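Local coordinates for fatty acid/retinol binding protein protein 7, isoform A, confirmed BY transcript evidence (Caenorhabditis elegans, PDB 2W9Y) that probably binds fatty acids such as oleic acid, and perhaps retinoids, as a small all-helical lipid-carrying protein of nematodes, at residues A[26-31]-A[59-65]; A[48-52]-A[66-70]. One frame throughout, in Å; residues are numbered along the deposited sequence.

Contact 1 of 2, residues A[26-31]-A[59-65]; sequences SITADE and HPELGKR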
loop_
_atom_site.group_PDB
_atom_site.type_symbol
_atom_site.label_atom_id
_atom_site.label_comp_id
_atom_site.label_asym_id
_atom_site.label_seq_id
_atom_site.Cartn_x
_atom_site.Cartn_y
_atom_site.Cartn_z
ATOM N N SER A 26 1.964 -13.435 -0.012
ATOM C CA SER A 26 2.936 -14.251 0.658
ATOM C C SER A 26 2.471 -14.635 2.058
ATOM O O SER A 26 3.012 -15.597 2.609
ATOM C CB SER A 26 4.301 -13.546 0.729
ATOM O OG SER A 26 4.401 -12.660 1.852
ATOM N N ILE A 27 1.522 -13.892 2.657
ATOM C CA ILE A 27 1.150 -14.065 4.060
ATOM C C ILE A 27 0.540 -15.450 4.234
ATOM O O ILE A 27 -0.460 -15.767 3.590
ATOM C CB ILE A 27 0.045 -13.041 4.495
ATOM C CG1 ILE A 27 0.527 -11.593 4.377
ATOM C CG2 ILE A 27 -0.410 -13.260 5.939
ATOM C CD1 ILE A 27 1.941 -11.391 4.880
ATOM N N THR A 28 1.129 -16.254 5.116
ATOM C CA THR A 28 0.627 -17.603 5.418
ATOM C C THR A 28 -0.470 -17.536 6.468
ATOM O O THR A 28 -0.720 -16.480 7.080
ATOM C CB THR A 28 1.766 -18.481 5.996
ATOM O OG1 THR A 28 2.262 -17.856 7.187
ATOM C CG2 THR A 28 2.922 -18.679 5.026
ATOM N N ALA A 29 -1.102 -18.680 6.747
ATOM C CA ALA A 29 -2.235 -18.656 7.643
ATOM C C ALA A 29 -1.747 -18.328 9.040
ATOM O O ALA A 29 -2.500 -17.693 9.829
ATOM C CB ALA A 29 -2.963 -20.029 7.654
ATOM N N ASP A 30 -0.524 -18.750 9.371
ATOM C CA ASP A 30 -0.029 -18.424 10.744
ATOM C C ASP A 30 0.548 -16.995 10.863
ATOM O O ASP A 30 0.621 -16.445 11.983
ATOM C CB ASP A 30 0.997 -19.433 11.254
ATOM C CG ASP A 30 2.271 -19.407 10.464
ATOM O OD1 ASP A 30 2.219 -19.746 9.284
ATOM O OD2 ASP A 30 3.337 -19.014 10.999
ATOM N N GLU A 31 0.888 -16.392 9.717
ATOM C CA GLU A 31 1.382 -14.992 9.682
ATOM C C GLU A 31 0.311 -13.910 9.815
ATOM O O GLU A 31 0.529 -12.870 10.463
ATOM C CB GLU A 31 2.178 -14.763 8.417
ATOM C CG GLU A 31 3.590 -15.439 8.489
ATOM C CD GLU A 31 4.233 -15.511 7.130
ATOM O OE1 GLU A 31 3.613 -15.087 6.128
ATOM O OE2 GLU A 31 5.385 -15.975 7.015
ATOM N N HIS A 59 7.741 -11.804 14.869
ATOM C CA HIS A 59 8.003 -12.656 13.721
ATOM C C HIS A 59 9.043 -11.945 12.810
ATOM O O HIS A 59 8.680 -11.095 11.958
ATOM C CB HIS A 59 6.714 -12.843 12.933
ATOM C CG HIS A 59 6.767 -14.007 11.998
ATOM N ND1 HIS A 59 7.635 -14.066 10.929
ATOM C CD2 HIS A 59 6.085 -15.175 11.996
ATOM C CE1 HIS A 59 7.474 -15.211 10.286
ATOM N NE2 HIS A 59 6.529 -15.902 10.908
ATOM N N PRO A 60 10.329 -12.255 13.006
ATOM C CA PRO A 60 11.410 -11.544 12.328
ATOM C C PRO A 60 11.229 -11.569 10.856
ATOM O O PRO A 60 11.385 -10.524 10.209
ATOM C CB PRO A 60 12.640 -12.347 12.725
ATOM C CG PRO A 60 12.333 -12.641 14.178
ATOM C CD PRO A 60 10.825 -12.956 14.216
ATOM N N GLU A 61 10.915 -12.743 10.314
ATOM C CA GLU A 61 10.866 -12.899 8.863
ATOM C C GLU A 61 9.736 -12.144 8.237
ATOM O O GLU A 61 9.886 -11.583 7.159
ATOM C CB GLU A 61 10.699 -14.389 8.513
ATOM C CG GLU A 61 11.930 -15.187 8.835
ATOM C CD GLU A 61 12.946 -14.972 7.776
ATOM O OE1 GLU A 61 12.560 -14.280 6.787
ATOM O OE2 GLU A 61 14.083 -15.481 7.899
ATOM N N LEU A 62 8.579 -12.156 8.899
ATOM C CA LEU A 62 7.500 -11.319 8.471
ATOM C C LEU A 62 7.896 -9.833 8.455
ATOM O O LEU A 62 7.553 -9.100 7.500
ATOM C CB LEU A 62 6.274 -11.541 9.392
ATOM C CG LEU A 62 4.940 -11.014 8.937
ATOM C CD1 LEU A 62 4.676 -11.517 7.502
ATOM C CD2 LEU A 62 3.829 -11.414 9.954
ATOM N N GLY A 63 8.572 -9.369 9.511
ATOM C CA GLY A 63 8.984 -7.956 9.590
ATOM C C GLY A 63 10.008 -7.579 8.511
ATOM O O GLY A 63 9.995 -6.469 7.961
ATOM N N LYS A 64 10.900 -8.501 8.225
ATOM C CA LYS A 64 11.853 -8.326 7.107
ATOM C C LYS A 64 11.085 -8.101 5.779
ATOM O O LYS A 64 11.405 -7.178 4.992
ATOM C CB LYS A 64 12.808 -9.547 6.983
ATOM C CG LYS A 64 13.615 -9.550 5.706
ATOM C CD LYS A 64 14.375 -10.855 5.422
ATOM C CE LYS A 64 13.485 -11.866 4.673
ATOM N NZ LYS A 64 13.485 -11.468 3.219
ATOM N N ARG A 65 10.104 -8.968 5.519
ATOM C CA ARG A 65 9.281 -8.820 4.296
ATOM C C ARG A 65 8.476 -7.487 4.259
ATOM O O ARG A 65 8.418 -6.800 3.207
ATOM C CB ARG A 65 8.366 -10.045 4.102
ATOM C CG ARG A 65 9.026 -11.340 3.588
ATOM C CD ARG A 65 7.834 -12.293 3.242
ATOM N NE ARG A 65 7.714 -13.156 4.360
ATOM C CZ ARG A 65 6.630 -13.744 4.813
ATOM N NH1 ARG A 65 5.415 -13.577 4.282
ATOM N NH2 ARG A 65 6.813 -14.534 5.849
HETATM O O HOH W 1 6.346 -17.914 8.475
#
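A salt bridge between E31 and R65 joins the loop that follows helix 18-26 to the start of helix 60-75. The guanidinium group of R65 meets two partners with its edge. NH1 donates to S26 OG at 2.8 Å and to E31 OE1 at 3.0 Å, and both acceptors lie close to the guanidinium plane. NH2 faces E31 OE2, but the modelled 2.3 Å between NH2 and OE2 is too short to be taken literally. The carboxylate is turned 43° from the guanidinium plane, so this is not a flat paired bridge. E31 OE1 is gripped twice, from opposite faces of the carboxylate. R65 NH1 comes to one face and T28 N to the other, the latter at 2.9 Å from OE1. These bonds should fix the rotation of the carboxylate. S26 OG also bonds to F23 O, which ties the end of helix 18-26 to the same network.

L62 and I27 supply the apolar part. L62 CD1 lies over one face of the R65 guanidinium, off toward its rim, and 3.8 Å from I27 CD1. L62 CD2 sits 3.6 Å from E31 O. L62 and I27 both pack on L35 of helix 32-39. H59 stands nearly at a right angle to the E31 carboxylate. A water bridges H59 NE2 and E31 OE2. The H59 side chain swings away from its own backbone N (chi1 -162°), and ND1 accepts from L62 N at 2.9 Å. This bond makes H59 the N-cap of helix 60-75. H59 is also the first residue after helix 51-58 to leave helical backbone angles. In the loop, T28 OG1 accepts from E31 N, 3.2 Å away, and donates to D30 OD1. The junction sets an ST motif, just before helix 32-39, against an N-capped helix start.

Contact 2 of 2, residues A[48-52]-A[66-70]; sequences CGEMI and LATVL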
loop_
_atom_site.group_PDB
_atom_site.type_symbol
_atom_site.label_atom_id
_atom_site.label_comp_id
_atom_site.label_asym_id
_atom_site.label_seq_id
_atom_site.Cartn_x
_atom_site.Cartn_y
_atom_site.Cartn_z
ATOM N N CYS A 48 3.515 1.951 7.787
ATOM C CA CYS A 48 4.212 0.761 8.273
ATOM C C CYS A 48 5.551 1.105 8.880
ATOM O O CYS A 48 6.143 0.293 9.591
ATOM C CB CYS A 48 4.382 -0.268 7.149
ATOM S SG CYS A 48 2.827 -1.105 6.798
ATOM N N GLY A 49 6.021 2.309 8.609
ATOM C CA GLY A 49 7.272 2.752 9.190
ATOM C C GLY A 49 7.439 2.092 10.545
ATOM O O GLY A 49 8.344 1.304 10.760
ATOM N N GLU A 50 6.533 2.378 11.464
ATOM C CA GLU A 50 6.693 1.902 12.838
ATOM C C GLU A 50 6.090 0.502 13.074
ATOM O O GLU A 50 6.322 -0.142 14.110
ATOM C CB GLU A 50 6.095 2.928 13.816
ATOM C CG GLU A 50 6.337 2.611 15.294
ATOM C CD GLU A 50 5.795 3.695 16.210
ATOM O OE1 GLU A 50 6.395 4.789 16.245
ATOM O OE2 GLU A 50 4.764 3.450 16.881
ATOM N N MET A 51 5.312 0.018 12.125
ATOM C CA MET A 51 4.737 -1.295 12.306
ATOM C C MET A 51 5.872 -2.317 12.283
ATOM O O MET A 51 5.799 -3.356 12.932
ATOM C CB MET A 51 3.713 -1.580 11.205
ATOM C CG MET A 51 2.554 -0.592 11.121
ATOM S SD MET A 51 1.455 -0.640 12.574
ATOM C CE MET A 51 0.209 0.600 12.152
ATOM N N ILE A 52 6.932 -2.003 11.537
ATOM C CA ILE A 52 8.016 -2.948 11.301
ATOM C C ILE A 52 8.674 -3.458 12.588
ATOM O O ILE A 52 8.884 -4.647 12.762
ATOM C CB ILE A 52 9.063 -2.328 10.418
ATOM C CG1 ILE A 52 8.545 -2.282 8.986
ATOM C CG2 ILE A 52 10.367 -3.133 10.493
ATOM C CD1 ILE A 52 9.434 -1.485 8.092
ATOM N N LEU A 66 7.928 -7.078 5.404
ATOM C CA LEU A 66 7.257 -5.777 5.471
ATOM C C LEU A 66 8.277 -4.624 5.179
ATOM O O LEU A 66 7.991 -3.732 4.436
ATOM C CB LEU A 66 6.619 -5.659 6.865
ATOM C CG LEU A 66 5.658 -4.477 6.958
ATOM C CD1 LEU A 66 4.691 -4.410 5.773
ATOM C CD2 LEU A 66 4.910 -4.563 8.316
ATOM N N ALA A 67 9.463 -4.638 5.794
ATOM C CA ALA A 67 10.505 -3.633 5.522
ATOM C C ALA A 67 10.865 -3.558 4.040
ATOM O O ALA A 67 11.174 -2.484 3.517
ATOM C CB ALA A 67 11.769 -3.932 6.306
ATOM N N THR A 68 10.846 -4.708 3.378
ATOM C CA THR A 68 11.145 -4.754 1.931
ATOM C C THR A 68 10.075 -4.032 1.108
ATOM O O THR A 68 10.379 -3.348 0.106
ATOM C CB THR A 68 11.339 -6.277 1.467
ATOM O OG1 THR A 68 12.613 -6.733 1.949
ATOM C CG2 THR A 68 11.356 -6.384 -0.039
ATOM N N VAL A 69 8.813 -4.110 1.553
ATOM C CA VAL A 69 7.759 -3.394 0.876
ATOM C C VAL A 69 8.061 -1.882 0.999
ATOM O O VAL A 69 8.054 -1.147 0.013
ATOM C CB VAL A 69 6.393 -3.661 1.499
ATOM C CG1 VAL A 69 5.331 -2.856 0.827
ATOM C CG2 VAL A 69 6.000 -5.153 1.345
ATOM N N LEU A 70 8.378 -1.416 2.193
ATOM C CA LEU A 70 8.586 0.019 2.394
ATOM C C LEU A 70 9.808 0.518 1.633
ATOM O O LEU A 70 9.821 1.606 1.071
ATOM C CB LEU A 70 8.690 0.302 3.888
ATOM C CG LEU A 70 7.319 0.458 4.624
ATOM C CD1 LEU A 70 6.416 -0.747 4.478
ATOM C CD2 LEU A 70 7.391 0.846 6.141
#
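C48 O is gripped by two backbone amides of its own segment. I52 N donates to it at 3.1 Å, and M51 N makes a shorter but weak bond. These bonds close the turn that leads into helix 51-58. Both C48 and I52 set out toward helix 60-75 from this turn. No hydrogen bond crosses between the segments, and all the contacts there are apolar or van der Waals.

L70 carries much of the packing. Its CG lies beside the backbone N (chi1 -83°), and the two methyls reach out to the turn. CD1 and CD2 both press on C48 CB at 3.4 Å, tighter than usual carbon contact. CD2 also lies 3.2 Å from G49 N. C48 follows the unmodelled residues 44-47, so its short contacts may be partly a matter of its position being less certain.

Helix 51-58 and helix 60-75 form a helical hairpin with H59 alone between them. The nearest CA pairs run in opposite order, C48 with L70 and I52 with A67, as expected of antiparallel neighbours. I52 fills the middle. With an extended chain (chi2 171°), its CD1 comes 3.5 Å from A67 CA and meets L70 CD2 tip to tip at 3.7 Å. Further back along I52, CG1 lies 4.2 Å from L66 CG.

L66 takes the more buried side. Its CD1 meets C48 SG at 3.9 Å, and CD2 touches M51 CB loosely, while the M51 thioether leads away. L66 also packs on F23 of helix 18-26.

Both contacts use helix 60-75 and lie on the same side of the chain's centre, about 12 Å apart between centres. Contact 1 uses the start of the helix and contact 2 the next turns. They touch where G63 O packs against I52 CG2. Contact 1 is farther from the centre of the chain, yet more of its touching residues are buried. It is mainly polar, with charges and a water bridge, and with L62 and I27 as its apolar part. Contact 2 is a surface contact; it has no hydrogen bond across its segments and packs mainly through apolar side chains. Contact 1 joins a loop to the helix, whereas contact 2 joins the two arms of a hairpin. F23 of helix 18-26 packs beside both.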